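Local coordinates for protein dTor_3x33L (Synthetic construct, PDB 4YY2) that has no known natural function, being a computationally designed left-handed toroid closed by three alpha/alpha repeats, at residues A[42-47]-A[60-64]. Residues are numbered along the deposited sequence; the frame is centred on the assembly and turned at random.
Sequences TEVLLE and VKEKF
One face of the F64 ring carries L46, whose CD1 stands 4.1 Å from the ring centroid in a CH-pi contact, 27° off the normal. The other methyl of L46, CD2, lies 3.7 Å from F64 CB, and T42 CG2 meets the ring obliquely at F64 CZ, 3.6 Å away. F64 reaches helix 41-53 because its chi1 of 179° sets CG opposite the backbone N; the F64 and L46 side chains cross at about a right angle. V60 continues the apolar patch, its CG1 4.0 Å from L46 CD2, while L78 of helix 74-86 touches both L46 and F64. Beside these apolar groups K61 runs out extended, its CG passing alongside L46 CB, and brings NZ to 2.8 Å from E47 OE2 in a hydrogen-bonded salt bridge on the anti lone pair of that oxygen. E43 OE2, 3.8 Å from K61 NZ, completes a salt-bridge network with a long pairing, and K39 pairs with E47 OE1. Were E47 an alanine, K61 would probably lose its short, hydrogen-bonded partner and K39 this carboxylate. Helices 41-53 and 57-69, successive in the chain and 124° apart in N-to-C direction over these segments, form an alpha-alpha hairpin of the alpha/alpha toroid, bridged by charges along one side.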
loop_
_atom_site.group_PDB
_atom_site.type_symbol
_atom_site.label_atom_id
_atom_site.label_comp_id
_atom_site.label_asym_id
_atom_site.label_seq_id
_atom_site.Cartn_x
_atom_site.Cartn_y
_atom_site.Cartn_z
ATOM N N THR A 42 -7.858 -1.224 4.636
ATOM C CA THR A 42 -6.525 -0.901 5.189
ATOM C C THR A 42 -5.733 -2.149 5.562
ATOM O O THR A 42 -4.492 -2.295 5.226
ATOM C CB THR A 42 -6.607 0.020 6.435
ATOM O OG1 THR A 42 -7.261 1.244 6.072
ATOM C CG2 THR A 42 -5.193 0.344 6.935
ATOM N N GLU A 43 -6.378 -3.058 6.261
ATOM C CA GLU A 43 -5.714 -4.306 6.634
ATOM C C GLU A 43 -5.163 -5.072 5.425
ATOM O O GLU A 43 -4.027 -5.577 5.449
ATOM C CB GLU A 43 -6.736 -5.209 7.325
ATOM C CG GLU A 43 -6.205 -6.415 7.998
ATOM C CD GLU A 43 -7.330 -7.260 8.589
ATOM O OE1 GLU A 43 -8.542 -6.984 8.380
ATOM O OE2 GLU A 43 -6.974 -8.198 9.252
ATOM N N VAL A 44 -5.989 -5.203 4.363
ATOM C CA VAL A 44 -5.544 -5.843 3.151
ATOM C C VAL A 44 -4.384 -5.140 2.449
ATOM O O VAL A 44 -3.418 -5.780 2.013
ATOM C CB VAL A 44 -6.681 -5.999 2.134
ATOM C CG1 VAL A 44 -6.223 -6.721 0.899
ATOM C CG2 VAL A 44 -7.830 -6.780 2.763
ATOM N N LEU A 45 -4.453 -3.802 2.393
ATOM C CA LEU A 45 -3.345 -3.059 1.807
ATOM C C LEU A 45 -2.058 -3.370 2.538
ATOM O O LEU A 45 -1.002 -3.567 1.944
ATOM C CB LEU A 45 -3.608 -1.557 1.820
ATOM C CG LEU A 45 -4.717 -1.095 0.817
ATOM C CD1 LEU A 45 -5.099 0.353 1.077
ATOM C CD2 LEU A 45 -4.294 -1.283 -0.620
ATOM N N LEU A 46 -2.148 -3.428 3.876
ATOM C CA LEU A 46 -0.937 -3.718 4.699
ATOM C C LEU A 46 -0.418 -5.117 4.415
ATOM O O LEU A 46 0.828 -5.318 4.296
ATOM C CB LEU A 46 -1.271 -3.511 6.202
ATOM C CG LEU A 46 -1.490 -2.028 6.544
ATOM C CD1 LEU A 46 -2.141 -1.915 7.903
ATOM C CD2 LEU A 46 -0.228 -1.181 6.470
ATOM N N GLU A 47 -1.318 -6.095 4.270
ATOM C CA GLU A 47 -0.842 -7.428 3.910
ATOM C C GLU A 47 -0.136 -7.444 2.543
ATOM O O GLU A 47 0.843 -8.204 2.331
ATOM C CB GLU A 47 -1.997 -8.398 3.959
ATOM C CG GLU A 47 -2.483 -8.596 5.393
ATOM C CD GLU A 47 -3.616 -9.599 5.537
ATOM O OE1 GLU A 47 -4.076 -10.172 4.561
ATOM O OE2 GLU A 47 -4.109 -9.784 6.659
ATOM N N VAL A 60 4.512 -5.318 9.437
ATOM C CA VAL A 60 4.021 -4.157 8.668
ATOM C C VAL A 60 2.796 -3.506 9.376
ATOM O O VAL A 60 2.723 -2.268 9.484
ATOM C CB VAL A 60 3.701 -4.567 7.244
ATOM C CG1 VAL A 60 3.043 -3.427 6.503
ATOM C CG2 VAL A 60 5.001 -4.963 6.550
ATOM N N LYS A 61 1.890 -4.352 9.863
ATOM C CA LYS A 61 0.704 -3.843 10.582
ATOM C C LYS A 61 1.094 -3.072 11.856
ATOM O O LYS A 61 0.548 -1.996 12.130
ATOM C CB LYS A 61 -0.304 -4.933 10.899
ATOM C CG LYS A 61 -0.962 -5.485 9.660
ATOM C CD LYS A 61 -1.788 -6.719 9.955
ATOM C CE LYS A 61 -2.354 -7.323 8.681
ATOM N NZ LYS A 61 -3.153 -8.548 8.986
ATOM N N GLU A 62 2.063 -3.589 12.614
ATOM C CA GLU A 62 2.476 -2.902 13.851
ATOM C C GLU A 62 3.150 -1.593 13.569
ATOM O O GLU A 62 2.910 -0.615 14.275
ATOM C CB GLU A 62 3.337 -3.740 14.806
ATOM C CG GLU A 62 2.584 -4.796 15.553
ATOM C CD GLU A 62 1.518 -4.330 16.574
ATOM O OE1 GLU A 62 1.511 -3.274 17.145
ATOM O OE2 GLU A 62 0.689 -5.147 16.861
ATOM N N LYS A 63 3.946 -1.539 12.503
ATOM C CA LYS A 63 4.599 -0.292 12.135
ATOM C C LYS A 63 3.574 0.758 11.770
ATOM O O LYS A 63 3.698 1.886 12.175
ATOM C CB LYS A 63 5.533 -0.461 10.943
ATOM C CG LYS A 63 6.315 0.779 10.605
ATOM C CD LYS A 63 6.920 1.507 11.810
ATOM C CE LYS A 63 8.104 2.394 11.432
ATOM N NZ LYS A 63 7.966 3.028 10.097
ATOM N N PHE A 64 2.603 0.373 10.962
ATOM C CA PHE A 64 1.475 1.231 10.603
ATOM C C PHE A 64 0.807 1.800 11.846
ATOM O O PHE A 64 0.613 3.012 11.978
ATOM C CB PHE A 64 0.462 0.482 9.733
ATOM C CG PHE A 64 -0.736 1.307 9.354
ATOM C CD1 PHE A 64 -0.693 2.179 8.289
ATOM C CD2 PHE A 64 -1.932 1.153 10.051
ATOM C CE1 PHE A 64 -1.825 2.936 7.948
ATOM C CE2 PHE A 64 -3.085 1.866 9.662
ATOM C CZ PHE A 64 -3.037 2.732 8.605
#